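Phosphoribosylaminoimidazole carboxylase, ATPase subunit (Thermus thermophilus, PDB 3AW8) probably catalyses the ATP-dependent conversion of 5-aminoimidazole ribonucleotide and hydrogencarbonate to N5-carboxyaminoimidazole ribonucleotide in de novo purine biosynthesis. Local coordinates at residues G7-R12 and Y326-R331; I207-L212 and V360-W365; S300-L305 and V336-L341. All blocks are in the same frame, centred on the assembly; numbering follows the deposited sequence.

Interaction 1 (G7-R12 and Y326-R331); sequences GGQLGR and YGKAVR
Gln9 and Tyr326 bring their CA atoms to 6.0 Å where the first turn of helix 9-18 meets the loop running from strand 321-325 to strand 335-343. Gly8 sits at the N-cap position of that helix, and together with Gly11 it fits a Rossmann-type glycine-rich turn, in keeping with the pre-ATP-grasp domain. The Gln9 side chain lies over one face of the Tyr326 ring: CB makes a CH-pi contact 3.7 Å from the ring centroid, and CG follows over the CD2-CE2 side. Chi1 (64°) sets CG between the backbone N and the carbonyl carbon; with the further bend at chi2, the amide plane runs nearly parallel to the ring, 7° apart. From there OE1 accepts a 2.7 Å hydrogen bond from Lys328 NZ, which comes in above the carbonyl plane and also holds Lys335 O. An alanine at Gln9 would keep the CB contact but would probably leave the CD2-CE2 side of the ring less covered and Lys328 NZ without its Gln9 acceptor. The Tyr326 hydroxyl has its partner in His338. The extended Arg12 side chain runs to the backbone of Tyr326; its polar partners are Cys35 O and Gln38 for NH1, and Tyr19 O of the second subunit for NH2. Tyr326 O rests over the guanidinium face, 3.2 Å from Arg12 NH1, at an angle too poor for a hydrogen bond.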
loop_
_atom_site.group_PDB
_atom_site.type_symbol
_atom_site.label_atom_id
_atom_site.label_comp_id
_atom_site.label_asym_id
_atom_site.label_seq_id
_atom_site.Cartn_x
_atom_site.Cartn_y
_atom_site.Cartn_z
ATOM N N GLY A 7 2.665 17.787 7.796
ATOM C CA GLY A 7 1.761 17.259 6.792
ATOM C C GLY A 7 2.417 16.953 5.454
ATOM O O GLY A 7 1.741 16.941 4.417
ATOM N N GLY A 8 3.726 16.695 5.476
ATOM C CA GLY A 8 4.456 16.394 4.252
ATOM C C GLY A 8 4.216 15.006 3.671
ATOM O O GLY A 8 3.287 14.301 4.083
ATOM N N GLN A 9 5.053 14.598 2.720
ATOM C CA GLN A 9 4.874 13.288 2.096
ATOM C C GLN A 9 5.180 12.136 3.046
ATOM O O GLN A 9 4.559 11.080 2.955
ATOM C CB GLN A 9 5.690 13.159 0.788
ATOM C CG GLN A 9 7.200 13.220 0.916
ATOM C CD GLN A 9 7.714 14.630 1.022
ATOM O OE1 GLN A 9 6.948 15.589 0.944
ATOM N NE2 GLN A 9 9.021 14.771 1.192
ATOM N N LEU A 10 6.120 12.328 3.965
ATOM C CA LEU A 10 6.417 11.272 4.931
ATOM C C LEU A 10 5.162 10.987 5.771
ATOM O O LEU A 10 4.877 9.832 6.103
ATOM C CB LEU A 10 7.584 11.681 5.834
ATOM C CG LEU A 10 8.925 11.864 5.109
ATOM C CD1 LEU A 10 9.989 12.243 6.120
ATOM C CD2 LEU A 10 9.314 10.579 4.373
ATOM N N GLY A 11 4.411 12.035 6.109
ATOM C CA GLY A 11 3.184 11.854 6.877
ATOM C C GLY A 11 2.100 11.224 6.012
ATOM O O GLY A 11 1.308 10.385 6.462
ATOM N N ARG A 12 2.060 11.637 4.751
ATOM C CA ARG A 12 1.096 11.093 3.800
ATOM C C ARG A 12 1.306 9.588 3.712
ATOM O O ARG A 12 0.355 8.814 3.701
ATOM C CB ARG A 12 1.307 11.734 2.424
ATOM C CG ARG A 12 0.439 11.205 1.296
ATOM C CD ARG A 12 0.985 11.745 -0.034
ATOM N NE ARG A 12 0.296 11.234 -1.212
ATOM C CZ ARG A 12 -0.804 11.763 -1.742
ATOM N NH1 ARG A 12 -1.359 12.842 -1.207
ATOM N NH2 ARG A 12 -1.359 11.197 -2.806
ATOM N N TYR A 326 3.403 12.354 -4.851
ATOM C CA TYR A 326 2.957 12.879 -3.565
ATOM C C TYR A 326 1.767 13.826 -3.561
ATOM O O TYR A 326 1.226 14.121 -2.496
ATOM C CB TYR A 326 4.131 13.534 -2.833
ATOM C CG TYR A 326 5.333 12.626 -2.705
ATOM C CD1 TYR A 326 5.179 11.238 -2.612
ATOM C CD2 TYR A 326 6.623 13.151 -2.661
ATOM C CE1 TYR A 326 6.276 10.403 -2.482
ATOM C CE2 TYR A 326 7.723 12.325 -2.529
ATOM C CZ TYR A 326 7.543 10.952 -2.439
ATOM O OH TYR A 326 8.635 10.130 -2.282
ATOM N N GLY A 327 1.357 14.298 -4.736
ATOM C CA GLY A 327 0.230 15.212 -4.799
ATOM C C GLY A 327 0.614 16.658 -4.534
ATOM O O GLY A 327 -0.246 17.521 -4.421
ATOM N N LYS A 328 1.911 16.923 -4.432
ATOM C CA LYS A 328 2.409 18.274 -4.190
ATOM C C LYS A 328 2.562 18.989 -5.527
ATOM O O LYS A 328 2.738 18.346 -6.560
ATOM C CB LYS A 328 3.763 18.206 -3.469
ATOM C CG LYS A 328 3.702 17.426 -2.147
ATOM C CD LYS A 328 5.075 17.009 -1.601
ATOM C CE LYS A 328 5.911 18.189 -1.127
ATOM N NZ LYS A 328 7.255 17.768 -0.631
ATOM N N ALA A 329 2.474 20.317 -5.514
ATOM C CA ALA A 329 2.624 21.103 -6.737
ATOM C C ALA A 329 4.093 21.107 -7.103
ATOM O O ALA A 329 4.948 21.321 -6.245
ATOM C CB ALA A 329 2.147 22.518 -6.513
ATOM N N VAL A 330 4.388 20.871 -8.377
ATOM C CA VAL A 330 5.770 20.840 -8.836
ATOM C C VAL A 330 6.427 22.215 -8.773
ATOM O O VAL A 330 5.825 23.221 -9.142
ATOM C CB VAL A 330 5.864 20.317 -10.286
ATOM C CG1 VAL A 330 7.314 20.316 -10.743
ATOM C CG2 VAL A 330 5.277 18.914 -10.375
ATOM N N ARG A 331 7.663 22.239 -8.290
ATOM C CA ARG A 331 8.452 23.456 -8.177
ATOM C C ARG A 331 9.909 23.034 -8.108
ATOM O O ARG A 331 10.220 21.923 -7.690
ATOM C CB ARG A 331 8.072 24.249 -6.917
ATOM C CG ARG A 331 6.615 24.688 -6.899
ATOM C CD ARG A 331 6.316 25.734 -5.839
ATOM N NE ARG A 331 4.891 26.080 -5.797
ATOM C CZ ARG A 331 4.177 26.476 -6.852
ATOM N NH1 ARG A 331 4.747 26.581 -8.044
ATOM N NH2 ARG A 331 2.886 26.764 -6.719
#

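Interaction 2 (I207-L212 and V360-W365); sequences ILRLSL and VSELPW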
loop_
_atom_site.group_PDB
_atom_site.type_symbol
_atom_site.label_atom_id
_atom_site.label_comp_id
_atom_site.label_asym_id
_atom_site.label_seq_id
_atom_site.Cartn_x
_atom_site.Cartn_y
_atom_site.Cartn_z
ATOM N N ILE A 207 20.883 16.800 -2.908
ATOM C CA ILE A 207 19.590 16.123 -2.798
ATOM C C ILE A 207 19.732 14.638 -3.093
ATOM O O ILE A 207 20.389 14.266 -4.063
ATOM C CB ILE A 207 18.568 16.681 -3.805
ATOM C CG1 ILE A 207 18.569 18.210 -3.777
ATOM C CG2 ILE A 207 17.188 16.146 -3.479
ATOM C CD1 ILE A 207 17.619 18.840 -4.790
ATOM N N LEU A 208 19.126 13.789 -2.266
ATOM C CA LEU A 208 19.177 12.349 -2.499
ATOM C C LEU A 208 18.546 12.098 -3.871
ATOM O O LEU A 208 17.425 12.542 -4.141
ATOM C CB LEU A 208 18.376 11.585 -1.436
ATOM C CG LEU A 208 18.228 10.081 -1.704
ATOM C CD1 LEU A 208 19.582 9.430 -1.561
ATOM C CD2 LEU A 208 17.241 9.447 -0.739
ATOM N N ARG A 209 19.269 11.391 -4.737
ATOM C CA ARG A 209 18.777 11.104 -6.079
ATOM C C ARG A 209 18.451 9.643 -6.286
ATOM O O ARG A 209 17.481 9.321 -6.960
ATOM C CB ARG A 209 19.807 11.525 -7.121
ATOM C CG ARG A 209 20.194 12.976 -7.044
ATOM C CD ARG A 209 19.054 13.897 -7.442
ATOM N NE ARG A 209 19.455 15.292 -7.291
ATOM C CZ ARG A 209 18.824 16.319 -7.851
ATOM N NH1 ARG A 209 17.751 16.116 -8.608
ATOM N NH2 ARG A 209 19.270 17.551 -7.660
ATOM N N LEU A 210 19.246 8.759 -5.696
ATOM C CA LEU A 210 19.024 7.338 -5.886
ATOM C C LEU A 210 19.422 6.503 -4.682
ATOM O O LEU A 210 20.424 6.786 -4.023
ATOM C CB LEU A 210 19.827 6.861 -7.100
ATOM C CG LEU A 210 19.697 5.385 -7.477
ATOM C CD1 LEU A 210 18.518 5.220 -8.430
ATOM C CD2 LEU A 210 20.982 4.897 -8.133
ATOM N N SER A 211 18.645 5.458 -4.412
ATOM C CA SER A 211 18.927 4.553 -3.302
ATOM C C SER A 211 18.933 3.102 -3.788
ATOM O O SER A 211 17.980 2.646 -4.429
ATOM C CB SER A 211 17.890 4.720 -2.180
ATOM O OG SER A 211 18.171 5.849 -1.368
ATOM N N LEU A 212 20.012 2.383 -3.490
ATOM C CA LEU A 212 20.124 0.994 -3.901
ATOM C C LEU A 212 20.056 0.088 -2.680
ATOM O O LEU A 212 20.873 0.201 -1.764
ATOM C CB LEU A 212 21.433 0.778 -4.668
ATOM C CG LEU A 212 21.476 1.589 -5.969
ATOM C CD1 LEU A 212 22.881 1.604 -6.566
ATOM C CD2 LEU A 212 20.475 0.999 -6.939
ATOM N N VAL A 360 14.099 10.690 -15.899
ATOM C CA VAL A 360 14.419 11.604 -14.805
ATOM C C VAL A 360 15.732 12.340 -15.030
ATOM O O VAL A 360 16.740 11.727 -15.378
ATOM C CB VAL A 360 14.537 10.839 -13.476
ATOM C CG1 VAL A 360 14.900 11.789 -12.366
ATOM C CG2 VAL A 360 13.237 10.130 -13.171
ATOM N N SER A 361 15.722 13.653 -14.812
ATOM C CA SER A 361 16.928 14.460 -14.983
ATOM C C SER A 361 17.777 14.427 -13.712
ATOM O O SER A 361 17.376 13.850 -12.705
ATOM C CB SER A 361 16.559 15.906 -15.324
ATOM O OG SER A 361 15.904 16.539 -14.241
ATOM N N GLU A 362 18.949 15.049 -13.767
ATOM C CA GLU A 362 19.870 15.096 -12.635
ATOM C C GLU A 362 19.999 13.784 -11.872
ATOM O O GLU A 362 20.148 13.793 -10.653
ATOM C CB GLU A 362 19.461 16.186 -11.647
ATOM C CG GLU A 362 19.520 17.598 -12.183
ATOM C CD GLU A 362 19.080 18.614 -11.139
ATOM O OE1 GLU A 362 17.944 18.483 -10.621
ATOM O OE2 GLU A 362 19.867 19.541 -10.832
ATOM N N LEU A 363 19.932 12.658 -12.574
ATOM C CA LEU A 363 20.081 11.366 -11.915
ATOM C C LEU A 363 21.481 10.827 -12.218
ATOM O O LEU A 363 21.773 10.419 -13.347
ATOM C CB LEU A 363 19.009 10.385 -12.396
ATOM C CG LEU A 363 19.060 8.975 -11.796
ATOM C CD1 LEU A 363 19.008 9.048 -10.284
ATOM C CD2 LEU A 363 17.899 8.151 -12.320
ATOM N N PRO A 364 22.373 10.834 -11.208
ATOM C CA PRO A 364 23.757 10.354 -11.348
ATOM C C PRO A 364 23.915 8.841 -11.370
ATOM O O PRO A 364 24.299 8.233 -10.370
ATOM C CB PRO A 364 24.462 10.986 -10.149
ATOM C CG PRO A 364 23.398 10.943 -9.099
ATOM C CD PRO A 364 22.154 11.398 -9.861
ATOM N N TRP A 365 23.625 8.234 -12.512
ATOM C CA TRP A 365 23.766 6.795 -12.627
ATOM C C TRP A 365 24.241 6.368 -14.007
ATOM O O TRP A 365 23.933 7.013 -15.012
ATOM C CB TRP A 365 22.441 6.110 -12.320
ATOM C CG TRP A 365 22.521 4.614 -12.349
ATOM C CD1 TRP A 365 23.026 3.793 -11.377
ATOM C CD2 TRP A 365 22.095 3.765 -13.411
ATOM N NE1 TRP A 365 22.936 2.480 -11.772
ATOM C CE2 TRP A 365 22.370 2.434 -13.018
ATOM C CE3 TRP A 365 21.507 3.998 -14.661
ATOM C CZ2 TRP A 365 22.075 1.337 -13.832
ATOM C CZ3 TRP A 365 21.213 2.909 -15.473
ATOM C CH2 TRP A 365 21.497 1.593 -15.054
#
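One face of the Arg209 guanidinium is covered by Glu362 CB, which sits 3.4 Å above the guanidinium plane and off toward its rim. The Glu362 carboxylate is turned steeply against that plane, the two lying 72° apart, and it engages through a single oxygen: OE1 stands 3.1 Å from Arg209 NH1 and 3.4 Å from Arg209 NH2. Both bonds of this salt bridge are weak and bent. The Trp365 ring meets Leu210 CD2 obliquely, its CD1 4.0 Å away. Arg209 bends at chi2 (-68°), which carries CD to 3.4 Å from Glu362 O, and NE goes on to donate to Trp204 O. Nearer the backbone, Pro364 CD packs on Arg209 CB at 3.6 Å, the two side chains crossing at about a right angle, while Leu363 CD1 reaches Leu210 CB at 3.9 Å. Two local irregularities lie at the contact: Arg209 and Leu210 form a classic beta bulge opposite Arg202, and Pro364 centres an inverse gamma turn. The C-terminal tail lies against strand 207-213 of the large ATP-grasp sheet, with the Arg209 side chain about 9 Å from the bound AMP. Apolar contact carries the middle of the join; the ion pair, in which exposed Glu362 offers one oxygen to two nitrogens of buried Arg209, is likely to add charge attraction more than precise direction.

Interaction 3 (S300-L305 and V336-L341); sequences SAMVNL and VGHITL
Ala301 and Leu341 open a run of antiparallel pairing between strands 299-306 and 335-343, whose short segments run at 160° with axes 4.4 Å apart. Ala301-Leu341 and Val303-Ile339 are hydrogen-bonded pairs; Met302-Thr340 is the non-hydrogen-bonded pair between them, and Asn304-His338 follows as another. The bond from Val303 N to Ile339 O is nearly straight, 3.0 Å at 174°. At the far end Val336 and Gly337 both stand opposite Leu305, a classic beta bulge; Leu305 N approaches Gly337 O from well above its carbonyl plane, whereas Val336 N donates to Leu305 O almost along the C=O axis. On the face bearing Val303, Leu305 and Ile339, the packing is apolar: Val303 CG2 touches Ile339 CB at 3.9 Å, and the Leu305 methyls CD1 and CD2 close on the CG1-CD1 branch of Ile339, CD2 reaching CG1 at 3.9 Å. The other face is more polar. There the bend of Met302 at chi2 (-71°) brings SD to 4.0 Å from His338 CB and oblique to the imidazole, the two side chains crossing at about a right angle. Asn304 OD1 also approaches His338 CB, at 3.9 Å. Asn304 ND2 donates to Leu208 O and Asn265 OD1, while the His338 ring stacks on His324 and bonds through ND1 to Tyr326 OH. The two strands lie within the large antiparallel sheet, strand 207-213 flanking 299-306 and strand 321-325 flanking 335-343, with helix 346-357 packed against Ala301 and Ile339.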
loop_
_atom_site.group_PDB
_atom_site.type_symbol
_atom_site.label_atom_id
_atom_site.label_comp_id
_atom_site.label_asym_id
_atom_site.label_seq_id
_atom_site.Cartn_x
_atom_site.Cartn_y
_atom_site.Cartn_z
ATOM N N SER A 300 15.919 -3.462 -4.925
ATOM C CA SER A 300 15.212 -2.238 -5.236
ATOM C C SER A 300 16.120 -1.076 -5.561
ATOM O O SER A 300 17.261 -1.008 -5.107
ATOM C CB SER A 300 14.319 -1.848 -4.064
ATOM O OG SER A 300 13.397 -2.875 -3.782
ATOM N N ALA A 301 15.586 -0.165 -6.358
ATOM C CA ALA A 301 16.275 1.045 -6.745
ATOM C C ALA A 301 15.222 2.120 -6.511
ATOM O O ALA A 301 14.121 2.066 -7.072
ATOM C CB ALA A 301 16.673 0.995 -8.213
ATOM N N MET A 302 15.560 3.082 -5.664
ATOM C CA MET A 302 14.653 4.163 -5.318
ATOM C C MET A 302 15.125 5.423 -6.036
ATOM O O MET A 302 16.215 5.919 -5.753
ATOM C CB MET A 302 14.696 4.355 -3.790
ATOM C CG MET A 302 13.552 5.142 -3.149
ATOM S SD MET A 302 13.548 6.906 -3.493
ATOM C CE MET A 302 15.188 7.383 -2.871
ATOM N N VAL A 303 14.342 5.937 -6.979
ATOM C CA VAL A 303 14.773 7.161 -7.647
ATOM C C VAL A 303 13.813 8.304 -7.317
ATOM O O VAL A 303 12.616 8.225 -7.580
ATOM C CB VAL A 303 14.932 6.990 -9.222
ATOM C CG1 VAL A 303 15.414 5.595 -9.555
ATOM C CG2 VAL A 303 13.638 7.290 -9.952
ATOM N N ASN A 304 14.344 9.358 -6.709
ATOM C CA ASN A 304 13.530 10.510 -6.354
ATOM C C ASN A 304 13.092 11.298 -7.571
ATOM O O ASN A 304 13.787 11.336 -8.586
ATOM C CB ASN A 304 14.292 11.462 -5.428
ATOM C CG ASN A 304 14.165 11.087 -3.966
ATOM O OD1 ASN A 304 13.269 10.334 -3.581
ATOM N ND2 ASN A 304 15.053 11.625 -3.142
ATOM N N LEU A 305 11.927 11.923 -7.449
ATOM C CA LEU A 305 11.359 12.771 -8.488
ATOM C C LEU A 305 11.492 14.190 -7.935
ATOM O O LEU A 305 10.719 14.606 -7.070
ATOM C CB LEU A 305 9.888 12.411 -8.722
ATOM C CG LEU A 305 9.498 11.489 -9.891
ATOM C CD1 LEU A 305 10.700 10.757 -10.473
ATOM C CD2 LEU A 305 8.449 10.511 -9.411
ATOM N N VAL A 336 8.654 15.764 -5.284
ATOM C CA VAL A 336 7.266 15.609 -5.689
ATOM C C VAL A 336 6.824 14.174 -5.865
ATOM O O VAL A 336 5.672 13.915 -6.192
ATOM C CB VAL A 336 6.979 16.395 -6.986
ATOM C CG1 VAL A 336 6.961 17.875 -6.689
ATOM C CG2 VAL A 336 8.037 16.098 -8.022
ATOM N N GLY A 337 7.737 13.240 -5.638
ATOM C CA GLY A 337 7.384 11.840 -5.750
ATOM C C GLY A 337 8.625 10.983 -5.787
ATOM O O GLY A 337 9.726 11.456 -5.526
ATOM N N HIS A 338 8.445 9.703 -6.075
ATOM C CA HIS A 338 9.567 8.804 -6.211
ATOM C C HIS A 338 9.103 7.558 -6.977
ATOM O O HIS A 338 7.905 7.347 -7.176
ATOM C CB HIS A 338 10.161 8.438 -4.840
ATOM C CG HIS A 338 9.373 7.422 -4.076
ATOM N ND1 HIS A 338 8.385 7.763 -3.174
ATOM C CD2 HIS A 338 9.438 6.070 -4.066
ATOM C CE1 HIS A 338 7.882 6.665 -2.641
ATOM N NE2 HIS A 338 8.504 5.625 -3.165
ATOM N N ILE A 339 10.061 6.754 -7.423
ATOM C CA ILE A 339 9.766 5.539 -8.163
ATOM C C ILE A 339 10.591 4.399 -7.604
ATOM O O ILE A 339 11.809 4.489 -7.543
ATOM C CB ILE A 339 10.145 5.673 -9.655
ATOM C CG1 ILE A 339 9.368 6.817 -10.303
ATOM C CG2 ILE A 339 9.879 4.356 -10.374
ATOM C CD1 ILE A 339 9.840 7.128 -11.700
ATOM N N THR A 340 9.936 3.324 -7.191
ATOM C CA THR A 340 10.680 2.186 -6.694
ATOM C C THR A 340 10.614 1.053 -7.695
ATOM O O THR A 340 9.537 0.596 -8.068
ATOM C CB THR A 340 10.163 1.693 -5.347
ATOM O OG1 THR A 340 10.514 2.645 -4.334
ATOM C CG2 THR A 340 10.788 0.335 -5.008
ATOM N N LEU A 341 11.793 0.628 -8.138
ATOM C CA LEU A 341 11.939 -0.458 -9.094
ATOM C C LEU A 341 12.366 -1.676 -8.304
ATOM O O LEU A 341 13.432 -1.689 -7.691
ATOM C CB LEU A 341 13.008 -0.099 -10.125
ATOM C CG LEU A 341 13.344 -1.100 -11.235
ATOM C CD1 LEU A 341 12.110 -1.418 -12.067
ATOM C CD2 LEU A 341 14.434 -0.505 -12.111
#

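How the interactions relate
Along the chain the segments come in the order 7-12, 207-212, 300-305, 326-331, 336-341 and 360-365, so interaction 3 nests inside the loop closed by interaction 2, and interaction 1 crosses both. Interactions 2 and 3 have centres 9 Å apart and share one antiparallel sheet, in which strands 207-213 and 299-306 are neighbours; Leu210 CD1 packs on Val303 CG1 between them. Interaction 1 lies 14 Å from interaction 3 by centres and joins it directly through backbone pairing of Tyr326 with Val336, but does not touch interaction 2, whose centre is 19 Å away and nearest atoms about 9 Å. C-terminal strands thus extend the sheet that contributes to the AMP pocket, while loop 326-331 meets the N-terminal, probably Rossmann-like, domain.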